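Local atomic coordinates of Hpr(Ser) kinase (Coxiella burnetii, PDB entry 3TQF), a protein that probably phosphorylates a serine of the phosphocarrier protein HPr at the expense of ATP and removes that phosphate again, as in bifunctional HPr kinase/phosphatases. Residues Leu34-Val44 and Val80-Asn91; Asp50-Leu58 and Ile122-Lys130. All blocks are in the same frame, centred on the assembly; numbering follows the deposited sequence.

Contact 1 of 2, residues Leu34-Val44 and Val80-Asn91; sequences LALIDRGHQLV and VPKLFGLDAVVN
The Phe84 ring carries Ile37 over one face: the CG2 methyl sits 4.2 Å from the ring centroid, 28° off the normal, a CH-pi contact. That methyl lies anti to the backbone N of Ile37 (CG1 chi1 -57°), which puts it over the ring, with CG1 beside the backbone N. At the ring edge, near its plane, stands Asp38 OD1, 4.2 Å from Phe84 CE1; Val80 O, from Phe84's own helix 80-84, also lies in plane at the ring edge. Leu34 CD1 comes in obliquely, 3.7 Å from Phe84 CE2. The amide of Gln42 is the second flat group. Its extended chain brings the amide alongside Val90 CG2 and gives NE2-H to Asp87 O (2.7 Å), a nearly straight bond with the acceptor lying in the amide plane. Beside it the backbones join at a single bridge between Leu43 and Val89: Leu43 N donates to Ala88 O (3.0 Å) and Val90 N to Leu43 O (2.9 Å). Ile37 CG2 also meets Val80 CG1 and Ala88 CB, and Leu43 CD2 packs on Val80 CG2. Gly40 ends the first helix in a Schellman motif, turning the chain into strand 42-45. Helix 29-38 is probably the one that follows the P-loop, and helix 80-84 with the chain after it packs on its far end and the next strand. On its other side strand 42-45 pairs with strand 10-14, while Leu43 and Val80 share Ile70 of strand 69-72. Asp38 forms a salt bridge to Arg39 of the second subunit, and Leu34 packs on Ile78 of strand 76-79, which leads into helix 80-84.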
loop_
_atom_site.group_PDB
_atom_site.type_symbol
_atom_site.label_atom_id
_atom_site.label_comp_id
_atom_site.label_asym_id
_atom_site.label_seq_id
_atom_site.Cartn_x
_atom_site.Cartn_y
_atom_site.Cartn_z
ATOM N N LEU A 34 1.098 -6.988 -10.018
ATOM C CA LEU A 34 2.407 -6.528 -9.570
ATOM C C LEU A 34 2.487 -6.489 -8.045
ATOM O O LEU A 34 3.414 -7.038 -7.456
ATOM C CB LEU A 34 2.722 -5.138 -10.145
ATOM C CG LEU A 34 4.171 -4.639 -9.992
ATOM C CD1 LEU A 34 5.141 -5.543 -10.727
ATOM C CD2 LEU A 34 4.316 -3.201 -10.480
ATOM N N ALA A 35 1.508 -5.851 -7.410
ATOM C CA ALA A 35 1.478 -5.741 -5.950
ATOM C C ALA A 35 1.454 -7.116 -5.278
ATOM O O ALA A 35 2.155 -7.338 -4.294
ATOM C CB ALA A 35 0.293 -4.912 -5.503
ATOM N N LEU A 36 0.661 -8.038 -5.821
ATOM C CA LEU A 36 0.628 -9.404 -5.311
ATOM C C LEU A 36 1.974 -10.118 -5.486
ATOM O O LEU A 36 2.396 -10.857 -4.597
ATOM C CB LEU A 36 -0.498 -10.197 -5.973
ATOM C CG LEU A 36 -1.907 -9.802 -5.514
ATOM C CD1 LEU A 36 -2.952 -10.361 -6.455
ATOM C CD2 LEU A 36 -2.168 -10.272 -4.094
ATOM N N ILE A 37 2.653 -9.889 -6.613
ATOM C CA ILE A 37 4.006 -10.432 -6.813
ATOM C C ILE A 37 4.950 -9.900 -5.729
ATOM O O ILE A 37 5.784 -10.635 -5.208
ATOM C CB ILE A 37 4.615 -10.076 -8.212
ATOM C CG1 ILE A 37 3.730 -10.553 -9.372
ATOM C CG2 ILE A 37 6.011 -10.681 -8.365
ATOM C CD1 ILE A 37 3.302 -11.995 -9.276
ATOM N N ASP A 38 4.798 -8.618 -5.401
ATOM C CA ASP A 38 5.630 -7.938 -4.405
ATOM C C ASP A 38 5.393 -8.478 -2.999
ATOM O O ASP A 38 6.277 -8.408 -2.153
ATOM C CB ASP A 38 5.361 -6.426 -4.445
ATOM C CG ASP A 38 6.274 -5.636 -3.524
ATOM O OD1 ASP A 38 7.511 -5.722 -3.679
ATOM O OD2 ASP A 38 5.749 -4.917 -2.647
ATOM N N ARG A 39 4.207 -9.030 -2.754
ATOM C CA ARG A 39 3.918 -9.674 -1.467
ATOM C C ARG A 39 4.390 -11.127 -1.411
ATOM O O ARG A 39 4.171 -11.794 -0.413
ATOM C CB ARG A 39 2.425 -9.633 -1.128
ATOM C CG ARG A 39 1.707 -8.342 -1.507
ATOM C CD ARG A 39 1.006 -7.657 -0.359
ATOM N NE ARG A 39 0.593 -8.543 0.721
ATOM C CZ ARG A 39 0.435 -8.139 1.979
ATOM N NH1 ARG A 39 0.632 -6.866 2.316
ATOM N NH2 ARG A 39 0.080 -9.010 2.909
ATOM N N GLY A 40 5.021 -11.619 -2.473
ATOM C CA GLY A 40 5.609 -12.961 -2.479
ATOM C C GLY A 40 4.804 -14.013 -3.228
ATOM O O GLY A 40 5.127 -15.200 -3.163
ATOM N N HIS A 41 3.764 -13.587 -3.942
ATOM C CA HIS A 41 2.932 -14.505 -4.714
ATOM C C HIS A 41 3.507 -14.641 -6.116
ATOM O O HIS A 41 4.574 -14.094 -6.397
ATOM C CB HIS A 41 1.480 -14.022 -4.735
ATOM C CG HIS A 41 0.911 -13.804 -3.367
ATOM N ND1 HIS A 41 0.945 -14.772 -2.387
ATOM C CD2 HIS A 41 0.323 -12.724 -2.806
ATOM C CE1 HIS A 41 0.394 -14.301 -1.285
ATOM N NE2 HIS A 41 0.008 -13.060 -1.513
ATOM N N GLN A 42 2.822 -15.375 -6.988
ATOM C CA GLN A 42 3.386 -15.734 -8.283
ATOM C C GLN A 42 2.462 -15.408 -9.444
ATOM O O GLN A 42 1.240 -15.486 -9.328
ATOM C CB GLN A 42 3.720 -17.227 -8.318
ATOM C CG GLN A 42 4.822 -17.640 -7.368
ATOM C CD GLN A 42 4.998 -19.144 -7.305
ATOM O OE1 GLN A 42 4.023 -19.889 -7.189
ATOM N NE2 GLN A 42 6.243 -19.598 -7.369
ATOM N N LEU A 43 3.076 -15.064 -10.572
ATOM C CA LEU A 43 2.370 -14.813 -11.823
ATOM C C LEU A 43 2.323 -16.092 -12.649
ATOM O O LEU A 43 3.325 -16.790 -12.773
ATOM C CB LEU A 43 3.096 -13.719 -12.618
ATOM C CG LEU A 43 2.672 -13.454 -14.065
ATOM C CD1 LEU A 43 1.232 -12.972 -14.145
ATOM C CD2 LEU A 43 3.615 -12.446 -14.688
ATOM N N VAL A 44 1.155 -16.403 -13.201
ATOM C CA VAL A 44 1.057 -17.415 -14.239
ATOM C C VAL A 44 0.952 -16.697 -15.579
ATOM O O VAL A 44 1.754 -16.949 -16.481
ATOM C CB VAL A 44 -0.130 -18.368 -14.031
ATOM C CG1 VAL A 44 -0.050 -19.528 -15.007
ATOM C CG2 VAL A 44 -0.141 -18.891 -12.615
ATOM N N VAL A 80 9.043 -9.644 -15.234
ATOM C CA VAL A 80 8.858 -9.982 -13.821
ATOM C C VAL A 80 9.977 -10.859 -13.249
ATOM O O VAL A 80 10.442 -10.597 -12.144
ATOM C CB VAL A 80 7.472 -10.634 -13.557
ATOM C CG1 VAL A 80 7.407 -11.230 -12.161
ATOM C CG2 VAL A 80 6.359 -9.615 -13.752
ATOM N N PRO A 81 10.407 -11.899 -13.989
ATOM C CA PRO A 81 11.548 -12.698 -13.540
ATOM C C PRO A 81 12.808 -11.882 -13.269
ATOM O O PRO A 81 13.443 -12.060 -12.230
ATOM C CB PRO A 81 11.785 -13.653 -14.709
ATOM C CG PRO A 81 10.471 -13.827 -15.313
ATOM C CD PRO A 81 9.717 -12.540 -15.122
ATOM N N LYS A 82 13.162 -10.997 -14.194
ATOM C CA LYS A 82 14.337 -10.150 -14.030
ATOM C C LYS A 82 14.258 -9.327 -12.740
ATOM O O LYS A 82 15.253 -9.205 -12.024
ATOM C CB LYS A 82 14.496 -9.214 -15.235
ATOM C CG LYS A 82 15.805 -8.409 -15.259
ATOM C CD LYS A 82 16.846 -9.021 -16.181
ATOM C CE LYS A 82 18.179 -8.291 -16.066
ATOM N NZ LYS A 82 19.145 -8.697 -17.133
ATOM N N LEU A 83 13.078 -8.783 -12.445
ATOM C CA LEU A 83 12.904 -7.852 -11.329
ATOM C C LEU A 83 12.541 -8.513 -10.001
ATOM O O LEU A 83 12.832 -7.958 -8.946
ATOM C CB LEU A 83 11.836 -6.798 -11.662
ATOM C CG LEU A 83 12.149 -5.739 -12.728
ATOM C CD1 LEU A 83 11.125 -4.623 -12.660
ATOM C CD2 LEU A 83 13.544 -5.169 -12.577
ATOM N N PHE A 84 11.892 -9.674 -10.043
ATOM C CA PHE A 84 11.388 -10.319 -8.821
ATOM C C PHE A 84 11.872 -11.759 -8.597
ATOM O O PHE A 84 11.478 -12.396 -7.619
ATOM C CB PHE A 84 9.858 -10.259 -8.813
ATOM C CG PHE A 84 9.315 -8.855 -8.810
ATOM C CD1 PHE A 84 9.124 -8.172 -7.615
ATOM C CD2 PHE A 84 9.013 -8.210 -10.001
ATOM C CE1 PHE A 84 8.635 -6.872 -7.608
ATOM C CE2 PHE A 84 8.523 -6.907 -10.001
ATOM C CZ PHE A 84 8.333 -6.238 -8.804
ATOM N N GLY A 85 12.731 -12.261 -9.485
ATOM C CA GLY A 85 13.315 -13.594 -9.335
ATOM C C GLY A 85 12.620 -14.658 -10.163
ATOM O O GLY A 85 11.470 -14.486 -10.572
ATOM N N LEU A 86 13.325 -15.765 -10.399
ATOM C CA LEU A 86 12.803 -16.870 -11.208
ATOM C C LEU A 86 11.579 -17.514 -10.556
ATOM O O LEU A 86 10.637 -17.900 -11.251
ATOM C CB LEU A 86 13.880 -17.934 -11.450
ATOM C CG LEU A 86 14.978 -17.668 -12.495
ATOM C CD1 LEU A 86 14.373 -17.424 -13.876
ATOM C CD2 LEU A 86 15.885 -16.510 -12.096
ATOM N N ASP A 87 11.583 -17.599 -9.225
ATOM C CA ASP A 87 10.463 -18.194 -8.478
ATOM C C ASP A 87 9.199 -17.320 -8.437
ATOM O O ASP A 87 8.184 -17.739 -7.889
ATOM C CB ASP A 87 10.897 -18.536 -7.041
ATOM C CG ASP A 87 12.077 -19.508 -6.992
ATOM O OD1 ASP A 87 12.444 -20.082 -8.045
ATOM O OD2 ASP A 87 12.644 -19.698 -5.890
ATOM N N ALA A 88 9.260 -16.117 -9.004
ATOM C CA ALA A 88 8.102 -15.210 -9.050
ATOM C C ALA A 88 7.119 -15.540 -10.179
ATOM O O ALA A 88 6.018 -14.995 -10.220
ATOM C CB ALA A 88 8.574 -13.767 -9.185
ATOM N N VAL A 89 7.526 -16.414 -11.099
ATOM C CA VAL A 89 6.671 -16.845 -12.206
ATOM C C VAL A 89 6.577 -18.370 -12.265
ATOM O O VAL A 89 7.528 -19.078 -11.936
ATOM C CB VAL A 89 7.199 -16.334 -13.562
ATOM C CG1 VAL A 89 6.224 -16.673 -14.676
ATOM C CG2 VAL A 89 7.439 -14.835 -13.510
ATOM N N VAL A 90 5.417 -18.856 -12.696
ATOM C CA VAL A 90 5.148 -20.284 -12.831
ATOM C C VAL A 90 4.502 -20.527 -14.189
ATOM O O VAL A 90 3.715 -19.704 -14.652
ATOM C CB VAL A 90 4.236 -20.774 -11.675
ATOM C CG1 VAL A 90 3.116 -21.647 -12.184
ATOM C CG2 VAL A 90 5.063 -21.494 -10.608
ATOM N N ASN A 91 4.840 -21.642 -14.834
ATOM C CA ASN A 91 4.343 -21.908 -16.194
ATOM C C ASN A 91 2.913 -22.463 -16.246
ATOM O O ASN A 91 2.220 -22.282 -17.248
ATOM C CB ASN A 91 5.316 -22.790 -16.999
ATOM C CG ASN A 91 5.455 -24.200 -16.442
ATOM O OD1 ASN A 91 4.966 -24.513 -15.355
ATOM N ND2 ASN A 91 6.134 -25.060 -17.194
#

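Contact 2 of 2, residues Asp50-Leu58 and Ile122-Lys130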
loop_
_atom_site.group_PDB
_atom_site.type_symbol
_atom_site.label_atom_id
_atom_site.label_comp_id
_atom_site.label_asym_id
_atom_site.label_seq_id
_atom_site.Cartn_x
_atom_site.Cartn_y
_atom_site.Cartn_z
ATOM N N ASP A 50 -4.323 -19.901 -21.481
ATOM C CA ASP A 50 -4.699 -21.169 -22.098
ATOM C C ASP A 50 -5.223 -22.100 -21.009
ATOM O O ASP A 50 -4.623 -22.199 -19.937
ATOM C CB ASP A 50 -3.513 -21.822 -22.814
ATOM C CG ASP A 50 -3.021 -21.012 -24.002
ATOM O OD1 ASP A 50 -3.534 -19.897 -24.244
ATOM O OD2 ASP A 50 -2.108 -21.496 -24.699
ATOM N N LEU A 51 -6.343 -22.766 -21.286
ATOM C CA LEU A 51 -6.963 -23.692 -20.345
ATOM C C LEU A 51 -7.013 -25.097 -20.934
ATOM O O LEU A 51 -7.114 -25.264 -22.149
ATOM C CB LEU A 51 -8.387 -23.236 -20.009
ATOM C CG LEU A 51 -8.581 -21.889 -19.305
ATOM C CD1 LEU A 51 -10.066 -21.608 -19.165
ATOM C CD2 LEU A 51 -7.908 -21.849 -17.940
ATOM N N LYS A 52 -6.947 -26.106 -20.068
ATOM C CA LYS A 52 -7.098 -27.500 -20.488
ATOM C C LYS A 52 -7.479 -28.399 -19.313
ATOM O O LYS A 52 -7.297 -28.027 -18.155
ATOM C CB LYS A 52 -5.808 -28.015 -21.136
ATOM C CG LYS A 52 -4.603 -28.030 -20.199
ATOM C CD LYS A 52 -3.356 -28.590 -20.878
ATOM C CE LYS A 52 -2.124 -28.439 -19.980
ATOM N NZ LYS A 52 -0.909 -29.063 -20.574
ATOM N N GLN A 53 -8.003 -29.581 -19.626
ATOM C CA GLN A 53 -8.350 -30.575 -18.613
ATOM C C GLN A 53 -7.370 -31.746 -18.625
ATOM O O GLN A 53 -7.198 -32.410 -19.650
ATOM C CB GLN A 53 -9.775 -31.085 -18.823
ATOM C CG GLN A 53 -10.794 -30.421 -17.924
ATOM C CD GLN A 53 -12.207 -30.887 -18.199
ATOM O OE1 GLN A 53 -12.452 -32.069 -18.452
ATOM N NE2 GLN A 53 -13.151 -29.955 -18.151
ATOM N N GLU A 54 -6.730 -31.989 -17.481
ATOM C CA GLU A 54 -5.805 -33.115 -17.319
ATOM C C GLU A 54 -5.974 -33.762 -15.944
ATOM O O GLU A 54 -5.668 -33.142 -14.922
ATOM C CB GLU A 54 -4.359 -32.644 -17.488
ATOM C CG GLU A 54 -3.994 -32.264 -18.914
ATOM C CD GLU A 54 -2.503 -32.002 -19.096
ATOM O OE1 GLU A 54 -1.886 -31.384 -18.198
ATOM O OE2 GLU A 54 -1.953 -32.409 -20.144
ATOM N N ASN A 55 -6.464 -35.003 -15.929
ATOM C CA ASN A 55 -6.654 -35.776 -14.690
ATOM C C ASN A 55 -7.684 -35.149 -13.743
ATOM O O ASN A 55 -7.425 -34.999 -12.543
ATOM C CB ASN A 55 -5.316 -35.971 -13.956
ATOM C CG ASN A 55 -4.228 -36.534 -14.858
ATOM O OD1 ASN A 55 -4.379 -37.614 -15.445
ATOM N ND2 ASN A 55 -3.117 -35.807 -14.964
ATOM N N ASN A 56 -8.847 -34.793 -14.289
ATOM C CA ASN A 56 -9.895 -34.095 -13.535
ATOM C C ASN A 56 -9.375 -32.818 -12.851
ATOM O O ASN A 56 -9.736 -32.510 -11.710
ATOM C CB ASN A 56 -10.555 -35.039 -12.518
ATOM C CG ASN A 56 -11.214 -36.242 -13.179
ATOM O OD1 ASN A 56 -12.015 -36.093 -14.104
ATOM N ND2 ASN A 56 -10.882 -37.440 -12.704
ATOM N N GLN A 57 -8.516 -32.089 -13.560
ATOM C CA GLN A 57 -8.043 -30.787 -13.108
ATOM C C GLN A 57 -8.159 -29.775 -14.236
ATOM O O GLN A 57 -7.803 -30.068 -15.379
ATOM C CB GLN A 57 -6.582 -30.855 -12.672
ATOM C CG GLN A 57 -6.307 -31.732 -11.474
ATOM C CD GLN A 57 -4.920 -31.484 -10.895
ATOM O OE1 GLN A 57 -3.909 -31.651 -11.580
ATOM N NE2 GLN A 57 -4.870 -31.074 -9.630
ATOM N N LEU A 58 -8.661 -28.591 -13.905
ATOM C CA LEU A 58 -8.632 -27.463 -14.816
ATOM C C LEU A 58 -7.294 -26.771 -14.625
ATOM O O LEU A 58 -7.080 -26.095 -13.622
ATOM C CB LEU A 58 -9.784 -26.501 -14.522
ATOM C CG LEU A 58 -9.910 -25.274 -15.424
ATOM C CD1 LEU A 58 -10.135 -25.674 -16.873
ATOM C CD2 LEU A 58 -11.041 -24.400 -14.932
ATOM N N ILE A 122 -18.706 -21.662 -14.698
ATOM C CA ILE A 122 -18.485 -22.886 -15.463
ATOM C C ILE A 122 -17.330 -22.643 -16.429
ATOM O O ILE A 122 -17.476 -21.921 -17.414
ATOM C CB ILE A 122 -19.739 -23.323 -16.255
ATOM C CG1 ILE A 122 -21.000 -23.250 -15.385
ATOM C CG2 ILE A 122 -19.552 -24.727 -16.793
ATOM C CD1 ILE A 122 -20.857 -23.892 -14.028
ATOM N N ILE A 123 -16.175 -23.230 -16.125
ATOM C CA ILE A 123 -15.001 -23.133 -16.986
ATOM C C ILE A 123 -14.710 -24.517 -17.576
ATOM O O ILE A 123 -14.276 -25.423 -16.871
ATOM C CB ILE A 123 -13.777 -22.610 -16.210
ATOM C CG1 ILE A 123 -14.152 -21.361 -15.403
ATOM C CG2 ILE A 123 -12.635 -22.305 -17.168
ATOM C CD1 ILE A 123 -12.983 -20.675 -14.728
ATOM N N LEU A 124 -14.970 -24.671 -18.868
ATOM C CA LEU A 124 -14.884 -25.969 -19.533
ATOM C C LEU A 124 -15.634 -27.050 -18.758
ATOM O O LEU A 124 -15.127 -28.153 -18.566
ATOM C CB LEU A 124 -13.422 -26.375 -19.752
ATOM C CG LEU A 124 -12.599 -25.415 -20.612
ATOM C CD1 LEU A 124 -11.163 -25.910 -20.744
ATOM C CD2 LEU A 124 -13.244 -25.244 -21.977
ATOM N N GLY A 125 -16.840 -26.712 -18.307
ATOM C CA GLY A 125 -17.716 -27.658 -17.625
ATOM C C GLY A 125 -17.357 -27.961 -16.184
ATOM O O GLY A 125 -17.940 -28.860 -15.584
ATOM N N ILE A 126 -16.405 -27.224 -15.621
ATOM C CA ILE A 126 -15.992 -27.425 -14.237
ATOM C C ILE A 126 -16.463 -26.243 -13.391
ATOM O O ILE A 126 -16.348 -25.095 -13.806
ATOM C CB ILE A 126 -14.461 -27.607 -14.138
ATOM C CG1 ILE A 126 -14.073 -28.966 -14.733
ATOM C CG2 ILE A 126 -13.987 -27.505 -12.696
ATOM C CD1 ILE A 126 -12.605 -29.311 -14.590
ATOM N N ASN A 127 -17.013 -26.540 -12.217
ATOM C CA ASN A 127 -17.489 -25.513 -11.305
ATOM C C ASN A 127 -16.325 -24.901 -10.568
ATOM O O ASN A 127 -15.717 -25.554 -9.724
ATOM C CB ASN A 127 -18.467 -26.093 -10.282
ATOM C CG ASN A 127 -19.787 -26.494 -10.899
ATOM O OD1 ASN A 127 -20.001 -26.316 -12.095
ATOM N ND2 ASN A 127 -20.682 -27.040 -10.084
ATOM N N VAL A 128 -16.013 -23.652 -10.895
ATOM C CA VAL A 128 -15.012 -22.895 -10.167
ATOM C C VAL A 128 -15.731 -21.864 -9.293
ATOM O O VAL A 128 -16.545 -21.088 -9.793
ATOM C CB VAL A 128 -14.050 -22.187 -11.128
ATOM C CG1 VAL A 128 -13.060 -21.327 -10.352
ATOM C CG2 VAL A 128 -13.325 -23.209 -11.991
ATOM N N PRO A 129 -15.458 -21.870 -7.977
ATOM C CA PRO A 129 -16.054 -20.857 -7.109
ATOM C C PRO A 129 -15.678 -19.453 -7.560
ATOM O O PRO A 129 -14.553 -19.228 -8.003
ATOM C CB PRO A 129 -15.450 -21.157 -5.735
ATOM C CG PRO A 129 -15.006 -22.571 -5.793
ATOM C CD PRO A 129 -14.714 -22.894 -7.220
ATOM N N LYS A 130 -16.624 -18.527 -7.450
ATOM C CA LYS A 130 -16.450 -17.171 -7.954
ATOM C C LYS A 130 -16.889 -16.170 -6.901
ATOM O O LYS A 130 -17.979 -16.290 -6.353
ATOM C CB LYS A 130 -17.281 -16.977 -9.221
ATOM C CG LYS A 130 -16.975 -15.713 -9.994
ATOM C CD LYS A 130 -18.146 -15.336 -10.888
ATOM C CE LYS A 130 -17.723 -14.448 -12.050
ATOM N NZ LYS A 130 -18.640 -14.601 -13.223
#
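Apolar packing carries most of this contact, with Leu58 meeting four residues of segment 122-130. Its CG is anti to the backbone N (chi1 -179°), and the two methyls of the fork part company: CD2 goes to Ile123 CG2 (3.5 Å) and Val128 CG2 (3.9 Å), whereas CD1 meets Leu124 CD1. Leu58 CB is left to touch the terminal methyl of Ile126. The side chains of Leu58 and Ile123 cross at about a right angle, and so do those of Leu51 and Ile123. Leu51 CD1 reaches the same CG2 methyl of Ile123, which therefore touches both leucines, while Leu51 CB lies against Leu124 CD1 at 3.9 Å. Trp7 of strand 5-8 packs on Leu51 and Ile123, and Val95 of strand 92-102 packs on Leu58 and Val128.

The polar part is small and lies at the more exposed end. The Gln53 chain, extended beyond CG, brings its NE2 close to Leu124 O, at an angle too poor for a hydrogen bond. The side chains of Gln53 and Ile126 come at each other from opposite directions, NE2 3.7 Å from Ile126 CD1. No backbone hydrogen bond joins the two segments.

Within each segment, backbone bonds shape the hairpin ends. Ile123 N donates to Ile126 O (3.0 Å) and Ile126 N to Ile123 O (3.1 Å), closing a type I' turn through Leu124 and Gly125. Across from it, Glu54 N donates to Gln57 O (3.0 Å), holding the loop between strands 48-53 and 58-61. The arrangement is that of two beta-hairpin ends packed through side chains: the type I' turn, a common connection in two-residue hairpins, lays its aliphatic residues against the neighbouring hairpin of the same curled mixed sheet.

Contacts 1 and 2 lie with their centres 24 Å apart and their nearest atoms about 7 Å apart, without touching. Along the chain their segments alternate: 34-44, 50-58, 80-91, 122-130. Strand 42-45 of contact 1 is followed directly by strand 48-53 of contact 2, and both belong to the same curled mixed sheet. Contact 1 joins this sheet and helix 29-38 to helix 80-84 and the chain after it, on a side that reaches the second subunit; contact 2 packs two hairpin ends of the sheet where no other chain of the assembly touches its segments. All four segments lie in the HPr kinase C-terminal domain, and contact 2 brings hairpin 48-53/58-61 against one from much later in the chain.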